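Long-range contacts in prephenate dehydratase (PDB 3MWB), which probably converts prephenate to phenylpyruvate with loss of carbon dioxide and water in L-phenylalanine biosynthesis, and binds L-phenylalanine: residues Q15-A21 against C156-I160; A141-L145 against Q164-N168; N61-G65 against H111-Q117. All blocks are in the same frame, centred on the assembly; numbering follows the deposited sequence. Where two conformers were deposited one is given.

Interaction 1: Q15-A21 against C156-I160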
ATOM      1  N   GLN A  15     -28.860 -36.951 -12.889  1.00 28.49           N
ATOM      2  CA  GLN A  15     -28.518 -37.875 -11.813  0.50 29.39           C
ATOM      3  C   GLN A  15     -27.254 -38.674 -12.181  1.00 30.25           C
ATOM      4  O   GLN A  15     -26.951 -38.883 -13.362  1.00 30.27           O
ATOM      5  CB  GLN A  15     -29.716 -38.772 -11.445  0.50 30.82           C
ATOM      6  CG  GLN A  15     -30.881 -37.984 -10.802  0.50 30.78           C
ATOM      7  CD  GLN A  15     -32.001 -38.855 -10.226  0.50 33.63           C
ATOM      8  OE1 GLN A  15     -32.074 -40.057 -10.487  0.50 34.68           O
ATOM      9  NE2 GLN A  15     -32.886 -38.236  -9.435  0.50 32.83           N
ATOM     10  N   GLY A  16     -26.481 -39.068 -11.171  1.00 30.49           N
ATOM     11  CA  GLY A  16     -25.311 -39.931 -11.405  1.00 31.64           C
ATOM     12  C   GLY A  16     -24.011 -39.225 -11.750  1.00 31.25           C
ATOM     13  O   GLY A  16     -22.959 -39.879 -11.938  1.00 31.88           O
ATOM     14  N   THR A  17     -24.070 -37.895 -11.832  1.00 29.46           N
ATOM     15  CA  THR A  17     -22.867 -37.078 -12.022  1.00 29.41           C
ATOM     16  C   THR A  17     -22.010 -37.049 -10.757  1.00 29.72           C
ATOM     17  O   THR A  17     -22.431 -37.490  -9.682  1.00 29.17           O
ATOM     18  CB  THR A  17     -23.228 -35.607 -12.375  1.00 28.55           C
ATOM     19  OG1 THR A  17     -24.165 -35.112 -11.408  1.00 28.57           O
ATOM     20  CG2 THR A  17     -23.876 -35.519 -13.772  1.00 29.86           C
ATOM     21  N   PHE A  18     -20.798 -36.507 -10.889  1.00 29.50           N
ATOM     22  CA  PHE A  18     -19.968 -36.220  -9.732  1.00 30.34           C
ATOM     23  C   PHE A  18     -20.661 -35.249  -8.771  1.00 29.01           C
ATOM     24  O   PHE A  18     -20.528 -35.366  -7.556  1.00 30.29           O
ATOM     25  CB  PHE A  18     -18.597 -35.687 -10.188  1.00 30.48           C
ATOM     26  CG  PHE A  18     -17.717 -36.754 -10.737  1.00 33.10           C
ATOM     27  CD1 PHE A  18     -17.853 -37.176 -12.071  1.00 33.75           C
ATOM     28  CD2 PHE A  18     -16.799 -37.401  -9.909  1.00 35.80           C
ATOM     29  CE1 PHE A  18     -17.046 -38.209 -12.576  1.00 36.12           C
ATOM     30  CE2 PHE A  18     -15.989 -38.429 -10.402  1.00 38.29           C
ATOM     31  CZ  PHE A  18     -16.110 -38.826 -11.742  1.00 37.74           C
ATOM     32  N   THR A  19     -21.430 -34.314  -9.321  1.00 27.60           N
ATOM     33  CA  THR A  19     -22.208 -33.397  -8.481  1.00 26.51           C
ATOM     34  C   THR A  19     -23.185 -34.135  -7.550  1.00 26.33           C
ATOM     35  O   THR A  19     -23.196 -33.871  -6.349  1.00 27.17           O
ATOM     36  CB  THR A  19     -22.917 -32.323  -9.311  1.00 25.21           C
ATOM     37  OG1 THR A  19     -21.989 -31.773 -10.261  1.00 26.69           O
ATOM     38  CG2 THR A  19     -23.420 -31.199  -8.426  1.00 24.77           C
ATOM     39  N   GLU A  20     -23.989 -35.046  -8.085  1.00 48.28           N
ATOM     40  CA  GLU A  20     -24.896 -35.808  -7.221  1.00 48.60           C
ATOM     41  C   GLU A  20     -24.124 -36.575  -6.140  1.00 48.90           C
ATOM     42  O   GLU A  20     -24.463 -36.507  -4.956  1.00 47.11           O
ATOM     43  CB  GLU A  20     -25.788 -36.767  -8.008  1.00 51.31           C
ATOM     44  CG  GLU A  20     -26.652 -37.609  -7.073  1.00 52.75           C
ATOM     45  CD  GLU A  20     -27.888 -38.205  -7.718  1.00 55.28           C
ATOM     46  OE1 GLU A  20     -27.789 -38.850  -8.789  1.00 56.21           O
ATOM     47  OE2 GLU A  20     -28.966 -38.040  -7.114  1.00 55.49           O
ATOM     48  N   ALA A  21     -23.083 -37.294  -6.565  1.00 50.59           N
ATOM     49  CA  ALA A  21     -22.210 -38.034  -5.643  1.00 51.54           C
ATOM     50  C   ALA A  21     -21.778 -37.172  -4.461  1.00 48.39           C
ATOM     51  O   ALA A  21     -21.734 -37.646  -3.338  1.00 48.94           O
ATOM     52  CB  ALA A  21     -20.989 -38.604  -6.384  1.00 53.32           C
ATOM     53  N   CYS A 156     -17.011 -42.299 -16.334  1.00 30.00           N
ATOM     54  CA  CYS A 156     -17.994 -41.726 -15.444  1.00 31.64           C
ATOM     55  C   CYS A 156     -17.609 -41.948 -13.979  1.00 32.08           C
ATOM     56  O   CYS A 156     -16.529 -42.473 -13.693  1.00 31.27           O
ATOM     57  CB  CYS A 156     -19.348 -42.367 -15.737  1.00 32.25           C
ATOM     58  SG  CYS A 156     -19.317 -44.149 -15.516  0.92 32.92           S
ATOM     59  N   ALA A 157     -18.510 -41.558 -13.081  1.00 33.85           N
ATOM     60  CA  ALA A 157     -18.362 -41.755 -11.633  1.00 35.34           C
ATOM     61  C   ALA A 157     -18.669 -43.189 -11.196  1.00 35.86           C
ATOM     62  O   ALA A 157     -19.451 -43.891 -11.848  1.00 36.33           O
ATOM     63  CB  ALA A 157     -19.270 -40.762 -10.863  1.00 37.32           C
ATOM     64  N   PRO A 158     -18.040 -43.644 -10.096  1.00 36.56           N
ATOM     65  CA  PRO A 158     -18.454 -44.921  -9.519  1.00 37.92           C
ATOM     66  C   PRO A 158     -19.945 -44.952  -9.153  1.00 40.01           C
ATOM     67  O   PRO A 158     -20.566 -46.009  -9.245  1.00 40.58           O
ATOM     68  CB  PRO A 158     -17.578 -45.037  -8.263  1.00 38.97           C
ATOM     69  CG  PRO A 158     -16.334 -44.317  -8.636  1.00 37.11           C
ATOM     70  CD  PRO A 158     -16.810 -43.135  -9.458  1.00 36.19           C
ATOM     71  N   LEU A 159     -20.509 -43.800  -8.770  1.00 41.38           N
ATOM     72  CA  LEU A 159     -21.930 -43.705  -8.414  1.00 44.12           C
ATOM     73  C   LEU A 159     -22.835 -44.360  -9.459  1.00 43.79           C
ATOM     74  O   LEU A 159     -23.595 -45.273  -9.136  1.00 45.49           O
ATOM     75  CB  LEU A 159     -22.368 -42.244  -8.177  1.00 45.72           C
ATOM     76  CG  LEU A 159     -23.879 -42.000  -7.964  1.00 49.50           C
ATOM     77  CD1 LEU A 159     -24.443 -42.831  -6.799  1.00 52.10           C
ATOM     78  CD2 LEU A 159     -24.219 -40.519  -7.766  1.00 51.97           C
ATOM     79  N   ILE A 160     -22.742 -43.897 -10.705  1.00 41.85           N
ATOM     80  CA  ILE A 160     -23.669 -44.337 -11.745  1.00 42.35           C
ATOM     81  C   ILE A 160     -23.448 -45.802 -12.162  1.00 42.02           C
ATOM     82  O   ILE A 160     -24.405 -46.504 -12.545  1.00 43.33           O
ATOM     83  CB  ILE A 160     -23.731 -43.338 -12.945  1.00 42.08           C
ATOM     84  CG1 ILE A 160     -25.006 -43.569 -13.773  1.00 44.04           C
ATOM     85  CG2 ILE A 160     -22.444 -43.377 -13.781  1.00 37.82           C
ATOM     86  CD1 ILE A 160     -25.552 -42.334 -14.436  1.00 46.08           C
TER
HETATM   87  O   HOH W   1     -20.923 -40.240 -13.811  1.00 30.07           O
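Phe-18 and Ala-157 meet face-on, the methyl lying over the middle of the ring. The phenylalanine can be followed from its root: CB leaves the first turn of helix 18-23, and CG stands beside the backbone N (chi1 -75°), which swings the ring toward residues 156-160. CD1 and CE2 both lie under Ala-157 CB at the limit of contact, CE1 lies 3.7 Å from Ala-157 N, and CZ lies the same distance from Ala-157 CA. The ring thus spans both the backbone and the methyl of that residue. Ala-157 CB sits 3.8 Å from the ring centroid and 12° off its normal, a CH-pi contact.

Leu-159 works through one branch. Its CD2 pushes against the start of the helix, 3.6 Å from Ala-21 N, and touches Gly-16 CA, Ala-21 CB and the aliphatic part of Glu-20, whose side chain it crosses at about a right angle. Gly-16, with no side chain, lets Ile-160 CD1 come within 3.9 Å of Gly-16 CA. The carboxylate of Glu-20 turns back on its own segment, where OE1 accepts from Gly-16 N at 2.7 Å on its anti side, closing a side-chain-to-backbone link within the turn.

No direct hydrogen bond joins the segments. One water does it instead, donating to Gly-16 O and accepting from Ala-157 N. Ala-157 is the N-cap residue of helix 158-163 and Thr-17 that of helix 18-23, so two helix starts meet here. Each follows a strand of a different five-stranded sheet, an interface between lobes consistent with the two-lobed fold of type 2 periplasmic-binding proteins, to whose clan this domain belongs.

Interaction 2: A141-L145 against Q164-N168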
ATOM      1  N   ALA A 141     -22.617 -42.245 -19.891  1.00 40.49           N
ATOM      2  CA  ALA A 141     -22.887 -43.554 -19.326  1.00 41.05           C
ATOM      3  C   ALA A 141     -24.271 -44.079 -19.718  1.00 41.49           C
ATOM      4  O   ALA A 141     -24.381 -45.227 -20.179  1.00 41.86           O
ATOM      5  CB  ALA A 141     -22.707 -43.548 -17.788  1.00 40.48           C
HETATM    6  N   MSE A 142     -25.306 -43.253 -19.528  1.00 40.22           N
HETATM    7  CA  MSE A 142     -26.698 -43.623 -19.827  1.00 44.12           C
HETATM    8  C   MSE A 142     -26.958 -43.904 -21.308  1.00 45.46           C
HETATM    9  O   MSE A 142     -27.839 -44.706 -21.652  1.00 47.73           O
HETATM   10  CB  MSE A 142     -27.678 -42.550 -19.318  1.00 46.83           C
HETATM   11  CG  MSE A 142     -27.665 -42.367 -17.798  1.00 48.89           C
HETATM   12 SE   MSE A 142     -28.049 -43.999 -16.761  1.00 57.29          SE
HETATM   13  CE  MSE A 142     -29.998 -43.957 -16.877  1.00 59.03           C
ATOM     14  N   GLY A 143     -26.197 -43.242 -22.178  1.00 44.48           N
ATOM     15  CA  GLY A 143     -26.274 -43.466 -23.622  1.00 45.89           C
ATOM     16  C   GLY A 143     -25.983 -44.910 -24.012  1.00 46.16           C
ATOM     17  O   GLY A 143     -26.515 -45.404 -25.002  1.00 48.60           O
ATOM     18  N   LEU A 144     -25.152 -45.588 -23.222  1.00 44.15           N
ATOM     19  CA  LEU A 144     -24.834 -47.007 -23.435  1.00 44.84           C
ATOM     20  C   LEU A 144     -26.018 -47.972 -23.261  1.00 48.35           C
ATOM     21  O   LEU A 144     -25.957 -49.112 -23.726  1.00 49.75           O
ATOM     22  CB  LEU A 144     -23.688 -47.445 -22.521  1.00 42.07           C
ATOM     23  CG  LEU A 144     -22.312 -46.801 -22.719  1.00 39.37           C
ATOM     24  CD1 LEU A 144     -21.440 -47.069 -21.503  1.00 36.11           C
ATOM     25  CD2 LEU A 144     -21.640 -47.292 -23.992  1.00 37.69           C
ATOM     26  N   LEU A 145     -27.082 -47.531 -22.590  1.00 50.16           N
ATOM     27  CA  LEU A 145     -28.239 -48.400 -22.344  1.00 54.25           C
ATOM     28  C   LEU A 145     -29.223 -48.372 -23.516  1.00 58.37           C
ATOM     29  O   LEU A 145     -30.245 -49.061 -23.500  1.00 62.01           O
ATOM     30  CB  LEU A 145     -28.949 -48.030 -21.035  1.00 54.51           C
ATOM     31  CG  LEU A 145     -28.145 -48.178 -19.738  1.00 52.25           C
ATOM     32  CD1 LEU A 145     -28.787 -47.397 -18.596  1.00 51.78           C
ATOM     33  CD2 LEU A 145     -27.951 -49.646 -19.360  1.00 53.41           C
ATOM     34  N   GLN A 164     -26.615 -48.519 -11.998  1.00 48.89           N
ATOM     35  CA  GLN A 164     -27.139 -49.072 -13.251  1.00 49.47           C
ATOM     36  C   GLN A 164     -26.691 -50.517 -13.487  1.00 49.85           C
ATOM     37  O   GLN A 164     -25.502 -50.763 -13.735  1.00 47.39           O
ATOM     38  CB  GLN A 164     -26.752 -48.194 -14.454  1.00 47.16           C
ATOM     39  CG  GLN A 164     -27.278 -46.758 -14.415  1.00 47.51           C
ATOM     40  CD  GLN A 164     -28.801 -46.670 -14.275  1.00 51.44           C
ATOM     41  OE1 GLN A 164     -29.544 -47.432 -14.899  1.00 53.58           O
ATOM     42  NE2 GLN A 164     -29.262 -45.730 -13.458  1.00 51.46           N
ATOM     43  N   PRO A 165     -27.645 -51.476 -13.431  1.00 53.09           N
ATOM     44  CA  PRO A 165     -27.319 -52.901 -13.632  1.00 54.34           C
ATOM     45  C   PRO A 165     -26.711 -53.173 -15.014  1.00 52.82           C
ATOM     46  O   PRO A 165     -25.796 -53.992 -15.145  1.00 51.96           O
ATOM     47  CB  PRO A 165     -28.676 -53.610 -13.488  1.00 59.00           C
ATOM     48  CG  PRO A 165     -29.591 -52.606 -12.832  1.00 60.06           C
ATOM     49  CD  PRO A 165     -29.093 -51.260 -13.247  1.00 56.26           C
ATOM     50  N   GLY A 166     -27.203 -52.459 -16.024  1.00 52.48           N
ATOM     51  CA  GLY A 166     -26.734 -52.618 -17.397  1.00 52.08           C
ATOM     52  C   GLY A 166     -25.342 -52.055 -17.633  1.00 48.41           C
ATOM     53  O   GLY A 166     -24.807 -52.145 -18.737  1.00 47.91           O
ATOM     54  N   LEU A 167     -24.745 -51.470 -16.603  1.00 46.57           N
ATOM     55  CA  LEU A 167     -23.395 -50.922 -16.748  1.00 43.66           C
ATOM     56  C   LEU A 167     -22.388 -51.752 -15.973  1.00 43.55           C
ATOM     57  O   LEU A 167     -22.531 -51.994 -14.773  1.00 44.62           O
ATOM     58  CB  LEU A 167     -23.322 -49.446 -16.337  1.00 41.53           C
ATOM     59  CG  LEU A 167     -24.113 -48.343 -17.062  1.00 41.93           C
ATOM     60  CD1 LEU A 167     -23.866 -47.001 -16.376  1.00 40.11           C
ATOM     61  CD2 LEU A 167     -23.799 -48.237 -18.559  1.00 40.73           C
ATOM     62  N   ASN A 168     -21.374 -52.195 -16.695  1.00 42.97           N
ATOM     63  CA  ASN A 168     -20.319 -53.019 -16.146  1.00 43.53           C
ATOM     64  C   ASN A 168     -19.044 -52.207 -16.080  1.00 40.61           C
ATOM     65  O   ASN A 168     -18.726 -51.494 -17.030  1.00 38.99           O
ATOM     66  CB  ASN A 168     -20.096 -54.234 -17.048  1.00 45.91           C
ATOM     67  CG  ASN A 168     -19.086 -55.200 -16.471  1.00 48.00           C
ATOM     68  OD1 ASN A 168     -19.231 -55.636 -15.330  1.00 50.97           O
ATOM     69  ND2 ASN A 168     -18.056 -55.538 -17.252  1.00 46.77           N
TER
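Leu-167 is the main bump of this contact, pushing its two methyls against residues 141-145, which lie on and just after helix 137-143. CD1 meets the methyl of Ala-141, with Ala-141 CB and Leu-167 CD1 3.9 Å apart. CD2 comes closer, 3.5 Å from Ala-141 O, and there it also touches Leu-144 CD1. Ala-141 and Leu-144 lie three residues apart and form the walls of the hollow; Leu-145 only grazes the leucine that fills it.

The second bump runs the other way. Leu-145 CD2 settles on the bare backbone of Gly-166, 3.8 Å from Gly-166 CA, in the dip that this side-chain-free residue makes in the type I turn from Gln-164 to Leu-167. The turn is held from within by Leu-167 N to Gln-164 O, at 3.0 Å. Leu-145 CD1 meanwhile rests against Gln-164 OE1.

At the rim, selenomethionine Met-142 lies across Gln-164. Bends at chi2 (-57°) and chi3 (-82°) curl its chain, and its SE ends 3.7 Å from Gln-164 CG, with the methyl CE near the amide. Gln-164 is bent at chi2 as well, and the two chains cross at about a right angle.

Gln-164 and Leu-167 belong, with Ala-161, to a magnesium site seen with this protein, though no magnesium is bound here. Since no hydrogen bond crosses, attachment of the turn to residues 141-145 rests on van der Waals fit.

Interaction 3: N61-G65 against H111-Q117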
ATOM      1  N   ASN A  61     -12.868 -27.091 -10.257  1.00 30.55           N
ATOM      2  CA  ASN A  61     -12.369 -28.369 -10.773  1.00 31.92           C
ATOM      3  C   ASN A  61     -13.477 -29.385 -10.997  1.00 29.60           C
ATOM      4  O   ASN A  61     -13.364 -30.538 -10.563  1.00 28.61           O
ATOM      5  CB  ASN A  61     -11.302 -28.973  -9.839  1.00 34.63           C
ATOM      6  CG  ASN A  61     -10.038 -28.129  -9.744  1.00 39.94           C
ATOM      7  OD1 ASN A  61      -9.776 -27.278 -10.596  1.00 45.77           O
ATOM      8  ND2 ASN A  61      -9.239 -28.366  -8.695  1.00 44.86           N
ATOM      9  N   SER A  62     -14.543 -28.940 -11.670  1.00 27.84           N
ATOM     10  CA  SER A  62     -15.723 -29.747 -11.932  1.00 25.95           C
ATOM     11  C   SER A  62     -15.515 -30.612 -13.174  1.00 27.04           C
ATOM     12  O   SER A  62     -15.178 -30.112 -14.261  1.00 27.13           O
ATOM     13  CB  SER A  62     -16.945 -28.860 -12.137  1.00 24.78           C
ATOM     14  OG  SER A  62     -18.059 -29.640 -12.532  1.00 24.11           O
ATOM     15  N   VAL A  63     -15.737 -31.912 -13.002  1.00 26.38           N
ATOM     16  CA  VAL A  63     -15.593 -32.878 -14.079  1.00 27.97           C
ATOM     17  C   VAL A  63     -16.736 -32.714 -15.082  1.00 27.79           C
ATOM     18  O   VAL A  63     -16.651 -33.196 -16.207  1.00 28.58           O
ATOM     19  CB  VAL A  63     -15.565 -34.309 -13.498  1.00 27.53           C
ATOM     20  CG1 VAL A  63     -15.862 -35.337 -14.557  1.00 30.83           C
ATOM     21  CG2 VAL A  63     -14.230 -34.564 -12.874  1.00 30.57           C
ATOM     22  N   GLU A  64     -17.780 -32.008 -14.650  1.00 26.25           N
ATOM     23  CA  GLU A  64     -19.034 -31.904 -15.382  1.00 27.32           C
ATOM     24  C   GLU A  64     -19.248 -30.502 -15.951  1.00 27.60           C
ATOM     25  O   GLU A  64     -20.262 -30.238 -16.594  1.00 29.05           O
ATOM     26  CB  GLU A  64     -20.203 -32.234 -14.439  1.00 25.41           C
ATOM     27  CG  GLU A  64     -20.093 -33.576 -13.685  1.00 27.02           C
ATOM     28  CD  GLU A  64     -20.227 -34.834 -14.571  1.00 28.52           C
ATOM     29  OE1 GLU A  64     -20.395 -34.740 -15.812  1.00 27.14           O
ATOM     30  OE2 GLU A  64     -20.156 -35.952 -14.000  1.00 29.28           O
ATOM     31  N   GLY A  65     -18.301 -29.603 -15.707  1.00 28.16           N
ATOM     32  CA  GLY A  65     -18.513 -28.188 -16.004  1.00 28.17           C
ATOM     33  C   GLY A  65     -19.349 -27.520 -14.916  1.00 26.79           C
ATOM     34  O   GLY A  65     -19.459 -28.021 -13.793  1.00 24.95           O
ATOM     35  N   HIS A 111     -17.536 -36.380 -20.688  1.00 27.52           N
ATOM     36  CA  HIS A 111     -17.347 -34.946 -20.677  1.00 27.19           C
ATOM     37  C   HIS A 111     -15.878 -34.678 -20.961  1.00 27.54           C
ATOM     38  O   HIS A 111     -15.030 -35.400 -20.452  1.00 27.49           O
ATOM     39  CB  HIS A 111     -17.727 -34.347 -19.325  1.00 26.29           C
ATOM     40  CG  HIS A 111     -17.739 -32.850 -19.336  1.00 26.86           C
ATOM     41  ND1 HIS A 111     -18.906 -32.110 -19.353  1.00 28.30           N
ATOM     42  CD2 HIS A 111     -16.725 -31.957 -19.394  1.00 25.07           C
ATOM     43  CE1 HIS A 111     -18.604 -30.821 -19.393  1.00 27.41           C
ATOM     44  NE2 HIS A 111     -17.284 -30.704 -19.421  1.00 27.42           N
ATOM     45  N   GLY A 112     -15.586 -33.645 -21.759  1.00 28.30           N
ATOM     46  CA  GLY A 112     -14.199 -33.241 -22.079  1.00 29.02           C
ATOM     47  C   GLY A 112     -13.266 -33.082 -20.887  1.00 28.43           C
ATOM     48  O   GLY A 112     -12.061 -33.358 -20.983  1.00 30.48           O
ATOM     49  N   HIS A 113     -13.805 -32.630 -19.761  1.00 34.19           N
ATOM     50  CA  HIS A 113     -13.023 -32.478 -18.528  1.00 33.10           C
ATOM     51  C   HIS A 113     -12.548 -33.824 -17.970  1.00 32.65           C
ATOM     52  O   HIS A 113     -11.442 -33.928 -17.442  1.00 32.68           O
ATOM     53  CB  HIS A 113     -13.850 -31.733 -17.477  1.00 32.84           C
ATOM     54  CG  HIS A 113     -14.129 -30.302 -17.834  1.00 33.26           C
ATOM     55  ND1 HIS A 113     -14.622 -29.391 -16.925  1.00 32.08           N
ATOM     56  CD2 HIS A 113     -13.963 -29.621 -18.997  1.00 34.72           C
ATOM     57  CE1 HIS A 113     -14.759 -28.215 -17.514  1.00 34.62           C
ATOM     58  NE2 HIS A 113     -14.366 -28.325 -18.772  1.00 32.01           N
ATOM     59  N   ALA A 114     -13.401 -34.838 -18.078  1.00 32.38           N
ATOM     60  CA  ALA A 114     -13.031 -36.198 -17.690  1.00 33.06           C
ATOM     61  C   ALA A 114     -11.992 -36.777 -18.663  1.00 32.93           C
ATOM     62  O   ALA A 114     -10.951 -37.309 -18.245  1.00 32.95           O
ATOM     63  CB  ALA A 114     -14.260 -37.087 -17.618  1.00 33.41           C
ATOM     64  N   TRP A 115     -12.274 -36.649 -19.955  1.00 33.90           N
ATOM     65  CA  TRP A 115     -11.373 -37.147 -20.986  1.00 35.51           C
ATOM     66  C   TRP A 115      -9.951 -36.660 -20.771  1.00 35.51           C
ATOM     67  O   TRP A 115      -9.022 -37.466 -20.733  1.00 36.17           O
ATOM     68  CB  TRP A 115     -11.853 -36.751 -22.389  1.00 37.64           C
ATOM     69  CG  TRP A 115     -10.952 -37.279 -23.470  1.00 40.23           C
ATOM     70  CD1 TRP A 115     -10.068 -36.562 -24.222  1.00 43.15           C
ATOM     71  CD2 TRP A 115     -10.819 -38.646 -23.885  1.00 42.86           C
ATOM     72  NE1 TRP A 115      -9.404 -37.393 -25.094  1.00 46.63           N
ATOM     73  CE2 TRP A 115      -9.843 -38.678 -24.907  1.00 46.23           C
ATOM     74  CE3 TRP A 115     -11.435 -39.846 -23.499  1.00 42.11           C
ATOM     75  CZ2 TRP A 115      -9.468 -39.866 -25.550  1.00 48.18           C
ATOM     76  CZ3 TRP A 115     -11.067 -41.015 -24.133  1.00 44.09           C
ATOM     77  CH2 TRP A 115     -10.096 -41.017 -25.156  1.00 47.42           C
ATOM     78  N   ALA A 116      -9.799 -35.347 -20.595  1.00 35.88           N
ATOM     79  CA  ALA A 116      -8.491 -34.696 -20.481  1.00 37.38           C
ATOM     80  C   ALA A 116      -7.669 -35.191 -19.286  1.00 37.09           C
ATOM     81  O   ALA A 116      -6.450 -35.042 -19.259  1.00 39.05           O
ATOM     82  CB  ALA A 116      -8.673 -33.173 -20.405  1.00 38.39           C
ATOM     83  N   GLN A 117      -8.349 -35.765 -18.296  1.00 35.34           N
ATOM     84  CA  GLN A 117      -7.685 -36.270 -17.094  1.00 35.97           C
ATOM     85  C   GLN A 117      -7.453 -37.769 -17.101  1.00 34.27           C
ATOM     86  O   GLN A 117      -6.938 -38.290 -16.126  1.00 35.22           O
ATOM     87  CB  GLN A 117      -8.530 -35.992 -15.863  1.00 36.80           C
ATOM     88  CG  GLN A 117      -8.688 -34.561 -15.487  1.00 39.20           C
ATOM     89  CD  GLN A 117      -9.467 -34.462 -14.216  1.00 40.78           C
ATOM     90  OE1 GLN A 117      -9.008 -34.905 -13.160  1.00 43.32           O
ATOM     91  NE2 GLN A 117     -10.667 -33.910 -14.303  1.00 40.69           N
TER
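His-113 and Ser-62 supply the single hydrogen bond between the segments. ND1 of His-113 donates to Ser-62 O at 2.8 Å with an N-H...O angle of 174°, and the oxygen lies in the plane of the ring, so the bond fixes the rotation of the imidazole. Each segment adds a bond of its own. Glu-64 N donates to Ser-62 OG, an ST turn that shapes the 61-65 loop. Gln-117 NE2 donates to His-113 O at 3.2 Å, coming from above the carbonyl plane.

The next group is carbonyl against ring. Val-63 O stands over a face of the His-111 imidazole, 3.3 Å from His-111 CG, and Glu-64 O approaches His-111 CE1 at the same distance. CG of His-111 lies anti to its backbone N (chi1 -171°), which turns the ring to the loop. Val-63 O is buried by the contact and finds no hydrogen-bond partner; His-113 CB also presses on it. The two imidazoles lie close too, with His-111 NE2 over the rim of one face of His-113.

Apolar packing rests on Val-63. Its CG1 is 3.9 Å from Ala-114 CB, while CG2 lies against Gln-117 NE2.

The carboxylate of Glu-64 is held from outside the contact, its OE2 bonded to Thr-137 OG1 and Phe-18 N. The loop comes off strand 54-60 of one sheet and meets helix 112-115, which follows strand 107-110 of the other. Helix 137-143 borders it through Thr-137, and Thr-68 of a second subunit packs on His-113.

In the fold
Interactions 1 and 3 both join the two five-stranded halves of the dehydratase domain, and they touch each other: Phe-18 packs on Val-63, and Glu-64 reaches the backbone of 15-21. Interaction 2 lies within one half and farther out, its centre about 28 Å from the centre of the chain, against about 16 and 14 Å for the centres of interactions 1 and 3. Its loop 164-168 follows helix 158-163, on which interaction 1 lies and where Ile-160 packs on Ala-141 and Met-142; it does not touch interaction 3. Chemistry follows place: interaction 1 is buried and apolar with a bridging water, interaction 2 partly buried packing, and interaction 3 histidine-rich, joined by a direct hydrogen bond and bordered by another subunit.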